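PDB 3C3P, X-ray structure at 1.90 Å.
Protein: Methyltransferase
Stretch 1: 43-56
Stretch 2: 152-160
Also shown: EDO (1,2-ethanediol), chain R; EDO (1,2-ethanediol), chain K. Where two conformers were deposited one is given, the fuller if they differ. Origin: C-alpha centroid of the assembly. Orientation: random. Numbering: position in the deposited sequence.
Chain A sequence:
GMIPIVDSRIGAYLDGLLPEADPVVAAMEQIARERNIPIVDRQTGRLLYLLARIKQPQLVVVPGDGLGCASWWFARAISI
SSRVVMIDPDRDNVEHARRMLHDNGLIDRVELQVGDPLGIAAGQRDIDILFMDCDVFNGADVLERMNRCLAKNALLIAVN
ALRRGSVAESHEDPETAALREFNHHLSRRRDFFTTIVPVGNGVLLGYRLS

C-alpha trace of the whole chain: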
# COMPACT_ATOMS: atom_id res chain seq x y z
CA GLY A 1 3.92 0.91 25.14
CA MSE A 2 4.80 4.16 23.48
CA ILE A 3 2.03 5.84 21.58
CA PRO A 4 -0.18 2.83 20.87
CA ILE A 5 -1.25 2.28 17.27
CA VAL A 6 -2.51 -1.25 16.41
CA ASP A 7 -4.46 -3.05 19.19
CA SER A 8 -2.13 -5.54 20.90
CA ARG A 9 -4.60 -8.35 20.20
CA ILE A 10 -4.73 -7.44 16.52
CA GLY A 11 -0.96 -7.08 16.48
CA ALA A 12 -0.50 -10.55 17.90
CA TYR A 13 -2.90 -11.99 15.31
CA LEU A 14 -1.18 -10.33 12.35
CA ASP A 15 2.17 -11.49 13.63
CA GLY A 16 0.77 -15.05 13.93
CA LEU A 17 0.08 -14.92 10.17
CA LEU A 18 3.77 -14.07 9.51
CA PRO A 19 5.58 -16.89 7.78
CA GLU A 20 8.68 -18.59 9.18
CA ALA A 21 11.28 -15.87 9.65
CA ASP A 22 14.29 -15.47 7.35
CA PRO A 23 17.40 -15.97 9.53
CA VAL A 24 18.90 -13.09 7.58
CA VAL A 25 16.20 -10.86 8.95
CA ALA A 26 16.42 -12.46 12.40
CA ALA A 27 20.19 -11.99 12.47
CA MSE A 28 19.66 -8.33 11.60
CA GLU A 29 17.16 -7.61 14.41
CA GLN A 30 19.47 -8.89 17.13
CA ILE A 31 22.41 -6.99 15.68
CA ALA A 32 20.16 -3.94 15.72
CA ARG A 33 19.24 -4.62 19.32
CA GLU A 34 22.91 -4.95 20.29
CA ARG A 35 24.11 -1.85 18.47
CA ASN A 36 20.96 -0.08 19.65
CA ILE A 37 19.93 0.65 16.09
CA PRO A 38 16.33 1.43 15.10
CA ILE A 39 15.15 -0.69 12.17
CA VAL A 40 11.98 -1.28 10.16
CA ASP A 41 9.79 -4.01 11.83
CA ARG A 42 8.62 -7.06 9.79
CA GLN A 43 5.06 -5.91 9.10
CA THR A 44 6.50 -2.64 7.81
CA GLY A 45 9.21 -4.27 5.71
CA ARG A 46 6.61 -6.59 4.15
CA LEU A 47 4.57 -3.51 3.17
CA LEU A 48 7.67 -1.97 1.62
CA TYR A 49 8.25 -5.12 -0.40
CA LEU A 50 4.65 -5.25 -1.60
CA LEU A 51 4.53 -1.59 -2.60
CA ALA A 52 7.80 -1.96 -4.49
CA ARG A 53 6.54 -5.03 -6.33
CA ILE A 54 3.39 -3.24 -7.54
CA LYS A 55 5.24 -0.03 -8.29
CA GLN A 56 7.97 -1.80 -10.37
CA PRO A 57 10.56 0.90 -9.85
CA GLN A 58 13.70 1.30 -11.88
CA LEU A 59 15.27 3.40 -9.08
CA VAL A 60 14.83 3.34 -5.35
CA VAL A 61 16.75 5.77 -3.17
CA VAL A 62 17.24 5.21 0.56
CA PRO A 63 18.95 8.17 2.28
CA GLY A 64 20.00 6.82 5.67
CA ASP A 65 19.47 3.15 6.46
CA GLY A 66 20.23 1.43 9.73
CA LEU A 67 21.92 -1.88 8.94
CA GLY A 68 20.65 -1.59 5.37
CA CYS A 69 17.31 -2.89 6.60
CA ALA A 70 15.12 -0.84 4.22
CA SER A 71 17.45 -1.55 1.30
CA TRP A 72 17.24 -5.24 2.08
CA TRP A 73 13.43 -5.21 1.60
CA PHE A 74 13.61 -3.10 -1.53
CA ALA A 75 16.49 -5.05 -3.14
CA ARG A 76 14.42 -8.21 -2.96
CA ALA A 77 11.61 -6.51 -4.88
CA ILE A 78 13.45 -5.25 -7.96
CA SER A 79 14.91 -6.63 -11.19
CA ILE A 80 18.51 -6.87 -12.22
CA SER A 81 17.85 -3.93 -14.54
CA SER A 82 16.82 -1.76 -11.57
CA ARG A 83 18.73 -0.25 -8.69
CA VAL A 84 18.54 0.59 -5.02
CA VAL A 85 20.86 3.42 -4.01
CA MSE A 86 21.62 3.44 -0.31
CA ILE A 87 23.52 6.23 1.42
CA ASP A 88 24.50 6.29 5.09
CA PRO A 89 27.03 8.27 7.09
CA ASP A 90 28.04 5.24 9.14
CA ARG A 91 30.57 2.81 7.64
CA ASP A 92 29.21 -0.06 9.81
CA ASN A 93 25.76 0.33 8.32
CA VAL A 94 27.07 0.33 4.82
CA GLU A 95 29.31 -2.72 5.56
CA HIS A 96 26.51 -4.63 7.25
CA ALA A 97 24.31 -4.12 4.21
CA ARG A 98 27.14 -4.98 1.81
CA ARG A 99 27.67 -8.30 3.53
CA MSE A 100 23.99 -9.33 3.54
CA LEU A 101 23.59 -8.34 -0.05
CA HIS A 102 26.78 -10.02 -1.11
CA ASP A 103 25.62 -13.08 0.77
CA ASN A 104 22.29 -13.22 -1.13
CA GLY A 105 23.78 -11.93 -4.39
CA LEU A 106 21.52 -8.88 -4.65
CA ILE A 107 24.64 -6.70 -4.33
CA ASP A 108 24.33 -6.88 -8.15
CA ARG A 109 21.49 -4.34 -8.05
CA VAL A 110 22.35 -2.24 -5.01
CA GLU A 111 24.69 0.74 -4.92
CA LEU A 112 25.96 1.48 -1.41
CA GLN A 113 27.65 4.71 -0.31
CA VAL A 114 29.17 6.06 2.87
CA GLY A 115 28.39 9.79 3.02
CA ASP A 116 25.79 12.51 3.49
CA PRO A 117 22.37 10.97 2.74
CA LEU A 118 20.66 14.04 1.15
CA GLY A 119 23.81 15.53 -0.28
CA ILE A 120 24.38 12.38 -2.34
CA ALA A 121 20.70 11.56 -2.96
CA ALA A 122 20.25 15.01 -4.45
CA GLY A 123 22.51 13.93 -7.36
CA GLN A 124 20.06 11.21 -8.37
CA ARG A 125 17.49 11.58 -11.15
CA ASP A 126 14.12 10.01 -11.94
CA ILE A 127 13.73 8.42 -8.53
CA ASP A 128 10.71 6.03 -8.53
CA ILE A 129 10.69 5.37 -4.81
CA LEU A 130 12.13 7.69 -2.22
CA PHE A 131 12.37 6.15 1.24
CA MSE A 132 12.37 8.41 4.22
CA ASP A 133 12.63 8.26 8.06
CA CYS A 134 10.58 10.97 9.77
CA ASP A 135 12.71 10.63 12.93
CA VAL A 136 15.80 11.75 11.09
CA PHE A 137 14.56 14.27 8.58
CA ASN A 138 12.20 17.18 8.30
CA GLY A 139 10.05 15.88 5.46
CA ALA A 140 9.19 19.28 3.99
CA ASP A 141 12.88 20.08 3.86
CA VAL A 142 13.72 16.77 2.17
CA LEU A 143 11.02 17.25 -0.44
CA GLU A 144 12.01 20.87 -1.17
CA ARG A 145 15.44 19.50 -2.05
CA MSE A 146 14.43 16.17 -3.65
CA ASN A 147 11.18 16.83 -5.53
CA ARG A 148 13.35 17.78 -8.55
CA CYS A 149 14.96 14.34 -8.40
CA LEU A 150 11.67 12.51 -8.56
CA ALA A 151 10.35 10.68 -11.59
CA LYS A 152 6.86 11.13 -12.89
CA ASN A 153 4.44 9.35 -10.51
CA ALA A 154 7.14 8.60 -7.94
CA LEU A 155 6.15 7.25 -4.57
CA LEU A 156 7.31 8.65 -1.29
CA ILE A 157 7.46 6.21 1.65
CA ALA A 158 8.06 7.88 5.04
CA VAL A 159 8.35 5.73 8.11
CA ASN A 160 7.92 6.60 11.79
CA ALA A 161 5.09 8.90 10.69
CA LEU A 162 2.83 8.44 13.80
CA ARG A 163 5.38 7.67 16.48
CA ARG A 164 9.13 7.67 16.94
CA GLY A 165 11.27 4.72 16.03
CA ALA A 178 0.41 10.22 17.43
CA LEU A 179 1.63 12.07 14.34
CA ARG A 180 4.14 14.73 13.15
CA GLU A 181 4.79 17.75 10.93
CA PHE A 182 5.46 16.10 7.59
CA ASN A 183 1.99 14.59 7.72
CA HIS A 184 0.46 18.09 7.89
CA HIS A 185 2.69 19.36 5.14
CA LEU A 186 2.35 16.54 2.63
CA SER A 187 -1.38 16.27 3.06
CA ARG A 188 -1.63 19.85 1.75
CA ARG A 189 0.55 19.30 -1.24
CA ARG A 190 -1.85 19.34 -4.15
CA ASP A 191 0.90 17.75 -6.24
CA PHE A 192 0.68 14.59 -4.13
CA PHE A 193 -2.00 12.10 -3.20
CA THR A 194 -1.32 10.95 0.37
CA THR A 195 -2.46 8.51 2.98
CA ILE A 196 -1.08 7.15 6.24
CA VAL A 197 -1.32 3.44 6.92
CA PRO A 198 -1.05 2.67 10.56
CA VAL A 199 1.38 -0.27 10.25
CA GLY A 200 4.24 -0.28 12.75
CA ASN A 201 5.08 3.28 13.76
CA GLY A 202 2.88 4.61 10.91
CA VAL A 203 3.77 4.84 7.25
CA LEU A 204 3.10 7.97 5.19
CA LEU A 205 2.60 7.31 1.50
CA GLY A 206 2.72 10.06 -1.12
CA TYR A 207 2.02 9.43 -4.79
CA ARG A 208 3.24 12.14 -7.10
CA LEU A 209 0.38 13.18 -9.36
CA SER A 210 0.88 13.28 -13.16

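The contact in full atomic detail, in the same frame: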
# COMPACT_ATOMS: atom_id res chain seq x y z
N GLN A 43 6.32 -6.26 9.76
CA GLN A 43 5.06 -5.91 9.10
C GLN A 43 5.31 -4.74 8.16
O GLN A 43 4.74 -4.66 7.06
CB GLN A 43 3.97 -5.54 10.10
CG GLN A 43 3.54 -6.70 11.00
CD GLN A 43 2.85 -7.81 10.25
OE1 GLN A 43 2.57 -7.68 9.06
NE2 GLN A 43 2.52 -8.88 10.95
N THR A 44 6.18 -3.83 8.59
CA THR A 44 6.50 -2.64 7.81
C THR A 44 7.35 -3.00 6.60
O THR A 44 7.11 -2.52 5.51
CB THR A 44 7.18 -1.53 8.70
OG1 THR A 44 6.26 -1.17 9.74
CG2 THR A 44 7.51 -0.30 7.88
N GLY A 45 8.34 -3.86 6.80
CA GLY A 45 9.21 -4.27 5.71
C GLY A 45 8.40 -4.99 4.65
O GLY A 45 8.61 -4.79 3.46
N ARG A 46 7.47 -5.83 5.09
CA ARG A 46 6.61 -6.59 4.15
C ARG A 46 5.78 -5.61 3.30
O ARG A 46 5.59 -5.81 2.10
CB ARG A 46 5.74 -7.63 4.87
CG ARG A 46 6.54 -8.78 5.47
CD ARG A 46 5.67 -9.84 6.15
NE ARG A 46 4.71 -10.48 5.26
CZ ARG A 46 5.01 -11.51 4.48
NH1 ARG A 46 6.23 -12.00 4.47
NH2 ARG A 46 4.10 -12.05 3.69
N LEU A 47 5.35 -4.52 3.90
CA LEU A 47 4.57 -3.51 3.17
C LEU A 47 5.46 -2.86 2.16
O LEU A 47 5.03 -2.60 1.04
CB LEU A 47 3.97 -2.45 4.08
CG LEU A 47 3.15 -1.38 3.34
CD1 LEU A 47 1.94 -1.99 2.64
CD2 LEU A 47 2.77 -0.26 4.32
N LEU A 48 6.70 -2.60 2.54
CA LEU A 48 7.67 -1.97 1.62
C LEU A 48 7.87 -2.85 0.40
O LEU A 48 7.87 -2.40 -0.74
CB LEU A 48 9.04 -1.76 2.27
CG LEU A 48 9.13 -0.75 3.43
CD1 LEU A 48 10.60 -0.55 3.87
CD2 LEU A 48 8.55 0.57 3.08
N TYR A 49 8.09 -4.11 0.68
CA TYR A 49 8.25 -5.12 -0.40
C TYR A 49 7.06 -5.12 -1.36
O TYR A 49 7.23 -5.07 -2.56
CB TYR A 49 8.44 -6.52 0.18
CG TYR A 49 8.57 -7.61 -0.90
CD1 TYR A 49 9.80 -7.94 -1.46
CD2 TYR A 49 7.44 -8.27 -1.38
CE1 TYR A 49 9.91 -8.93 -2.45
CE2 TYR A 49 7.53 -9.25 -2.37
CZ TYR A 49 8.77 -9.57 -2.91
OH TYR A 49 8.83 -10.54 -3.88
N LEU A 50 5.86 -5.18 -0.79
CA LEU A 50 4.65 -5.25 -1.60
C LEU A 50 4.48 -4.00 -2.45
O LEU A 50 4.17 -4.08 -3.64
CB LEU A 50 3.40 -5.59 -0.76
CG LEU A 50 2.16 -5.87 -1.63
CD1 LEU A 50 1.27 -7.01 -1.08
CD2 LEU A 50 1.37 -4.54 -1.87
N LEU A 51 4.69 -2.84 -1.84
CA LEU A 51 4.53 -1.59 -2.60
C LEU A 51 5.52 -1.51 -3.76
O LEU A 51 5.23 -1.04 -4.88
CB LEU A 51 4.68 -0.37 -1.65
CG LEU A 51 3.57 -0.16 -0.61
CD1 LEU A 51 3.99 0.92 0.38
CD2 LEU A 51 2.23 0.17 -1.27
N ALA A 52 6.72 -2.00 -3.51
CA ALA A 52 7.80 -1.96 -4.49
C ALA A 52 7.47 -2.92 -5.62
O ALA A 52 7.66 -2.61 -6.79
CB ALA A 52 9.17 -2.29 -3.85
N ARG A 53 6.94 -4.08 -5.28
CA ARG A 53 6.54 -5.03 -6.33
C ARG A 53 5.46 -4.43 -7.25
O ARG A 53 5.53 -4.55 -8.45
CB ARG A 53 6.02 -6.35 -5.78
CG ARG A 53 7.05 -7.29 -5.21
CD ARG A 53 8.20 -7.63 -6.18
NE ARG A 53 7.81 -8.28 -7.43
CZ ARG A 53 7.76 -9.60 -7.63
NH1 ARG A 53 8.02 -10.46 -6.65
NH2 ARG A 53 7.41 -10.03 -8.82
N ILE A 54 4.46 -3.78 -6.68
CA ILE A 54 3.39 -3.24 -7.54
C ILE A 54 3.82 -1.97 -8.25
O ILE A 54 3.35 -1.67 -9.33
CB ILE A 54 1.99 -3.03 -6.83
CG1 ILE A 54 2.07 -1.99 -5.74
CG2 ILE A 54 1.44 -4.38 -6.29
CD1 ILE A 54 0.68 -1.58 -5.18
N LYS A 55 4.75 -1.25 -7.66
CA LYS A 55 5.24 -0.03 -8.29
C LYS A 55 6.17 -0.32 -9.49
O LYS A 55 6.16 0.39 -10.49
CB LYS A 55 6.04 0.80 -7.28
CG LYS A 55 6.55 2.16 -7.78
CD LYS A 55 5.47 3.20 -7.84
CE LYS A 55 6.03 4.60 -8.23
NZ LYS A 55 6.41 4.66 -9.71
N GLN A 56 6.96 -1.39 -9.35
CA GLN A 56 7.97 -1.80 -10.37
C GLN A 56 8.98 -0.68 -10.65
O GLN A 56 9.20 -0.27 -11.81
CB GLN A 56 7.37 -2.22 -11.71
CG GLN A 56 6.41 -3.36 -11.71
CD GLN A 56 6.25 -3.93 -13.12
OE1 GLN A 56 6.44 -3.23 -14.10
NE2 GLN A 56 5.96 -5.20 -13.21
N LYS A 152 8.29 11.01 -12.76
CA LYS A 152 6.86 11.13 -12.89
C LYS A 152 6.22 9.99 -12.10
O LYS A 152 6.63 8.83 -12.23
CB LYS A 152 6.42 10.98 -14.35
CG LYS A 152 4.90 10.90 -14.53
CD LYS A 152 4.47 10.76 -15.98
CE LYS A 152 2.97 10.52 -16.06
NZ LYS A 152 2.48 10.45 -17.48
N ASN A 153 5.21 10.33 -11.29
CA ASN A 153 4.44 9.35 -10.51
C ASN A 153 5.26 8.56 -9.49
O ASN A 153 4.94 7.40 -9.15
CB ASN A 153 3.65 8.37 -11.42
CG ASN A 153 2.58 9.04 -12.29
OD1 ASN A 153 2.26 8.52 -13.37
ND2 ASN A 153 2.05 10.18 -11.86
N ALA A 154 6.33 9.19 -9.02
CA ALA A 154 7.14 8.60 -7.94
C ALA A 154 6.30 8.43 -6.69
O ALA A 154 5.29 9.09 -6.49
CB ALA A 154 8.34 9.46 -7.59
N LEU A 155 6.77 7.54 -5.84
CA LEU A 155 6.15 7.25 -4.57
C LEU A 155 7.10 7.52 -3.43
O LEU A 155 8.23 7.02 -3.41
CB LEU A 155 5.76 5.77 -4.50
CG LEU A 155 5.11 5.25 -3.21
CD1 LEU A 155 3.71 5.81 -2.95
CD2 LEU A 155 5.10 3.69 -3.24
N LEU A 156 6.59 8.30 -2.50
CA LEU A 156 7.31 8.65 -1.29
C LEU A 156 6.81 7.71 -0.21
O LEU A 156 5.60 7.51 -0.06
CB LEU A 156 7.02 10.10 -0.87
CG LEU A 156 7.78 10.66 0.33
CD1 LEU A 156 9.25 10.84 -0.03
CD2 LEU A 156 7.15 11.97 0.74
N ILE A 157 7.75 7.13 0.52
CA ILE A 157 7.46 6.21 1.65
C ILE A 157 8.24 6.75 2.85
O ILE A 157 9.49 6.72 2.88
CB ILE A 157 7.82 4.73 1.39
CG1 ILE A 157 7.15 4.22 0.10
CG2 ILE A 157 7.41 3.88 2.62
CD1 ILE A 157 7.53 2.79 -0.28
N ALA A 158 7.50 7.27 3.82
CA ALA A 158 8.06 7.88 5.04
C ALA A 158 7.63 7.11 6.26
O ALA A 158 6.44 7.01 6.58
CB ALA A 158 7.63 9.36 5.14
N VAL A 159 8.62 6.53 6.94
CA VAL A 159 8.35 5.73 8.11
C VAL A 159 8.39 6.58 9.37
O VAL A 159 8.79 7.75 9.35
CB VAL A 159 9.28 4.49 8.23
CG1 VAL A 159 9.02 3.52 7.03
CG2 VAL A 159 10.77 4.88 8.37
N ASN A 160 7.98 5.95 10.46
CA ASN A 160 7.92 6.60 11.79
C ASN A 160 7.10 7.88 11.72
O ASN A 160 7.41 8.90 12.34
CB ASN A 160 9.32 6.87 12.34
CG ASN A 160 10.12 5.61 12.47
OD1 ASN A 160 9.58 4.55 12.77
ND2 ASN A 160 11.42 5.70 12.21
C1 EDO R . 2.08 -5.68 -11.61
O1 EDO R . 1.77 -5.10 -10.36
C2 EDO R . 3.56 -5.70 -11.61
O2 EDO R . 4.11 -6.23 -10.42
C1 EDO K . 8.36 11.25 14.87
O1 EDO K . 8.81 10.43 13.78
C2 EDO K . 6.87 11.10 15.17
O2 EDO K . 6.13 11.02 13.95
O HOH W 1 7.98 6.74 -10.58

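Part of a helix, residues 43-55, lies along one face of a strand, residues 154-159. The two run almost exactly antiparallel, at 176°, and their axes come within 10.8 Å. The stretches are far apart in sequence, so this is a tertiary contact. It buries 335 Å², summed over both sides.

The register follows from the two repeats. On the strand, Leu155, Ile157 and Val159 point toward the helix, while Leu156 and Ala158 are out of reach. On the helix, Thr44, Leu48, Leu51 and Lys55 recur every three or four residues and form one stripe. Because the directions oppose, Thr44 sits near Val159, and Lys55 sits near Leu155.

Ile157 is the central bump. Its side chain reaches between Leu48 and Leu51, one turn of the helix. Ile157 CG2 meets Leu48 CD2 at 3.5 Å, a snug apolar contact. Ile157 CD1 lies between the two leucines, 4.1 Å from Leu51 CD1 and 4.2 Å from Leu48 CD2. The hollow is therefore walled by two leucines. Leu48 sets out sideways from its CA, but the end of its side chain comes nearer to the strand and closes the gap.

Ile157 CD1 and Leu155 CD2 are 3.9 Å apart, so these two strand side chains already touch. Leu51 rests over the pair they make. Its CB is 4.4 Å from Leu155 CD2, a looser fit than its CD1 has with Ile157. Toward the start of the helix, Thr44 meets Val159 through methyl groups, CG2 to CG1 at 4.2 Å. Thr44 OG1 is hydrogen-bonded to a residue just outside the stretch, so the hydroxyl is satisfied without the strand. These pairings are dispersion contacts between buried side chains.

The chemistry changes at Lys55. Its side chain extends over Leu155 and on to the corner of the chain at 152-153. The aliphatic part packs on the strand, with CE 3.9 Å from Leu155 CB. CE also comes 3.1 Å from Asn153 O, a close approach. The terminal NZ gives a weak hydrogen bond to the same Asn153 O at 3.2 Å. Its better partner is a water, HOH 1, whose O is 2.7 Å from Lys55 NZ and accepts from the lysine. The O of that water donates to Lys152 O at 3.0 Å. Lys55 thus ties the last turn of the helix to two successive backbone carbonyls, one directly and one through water. The side chain of Asn153 leads away from the helix, and its ND2 is hydrogen-bonded elsewhere in the structure.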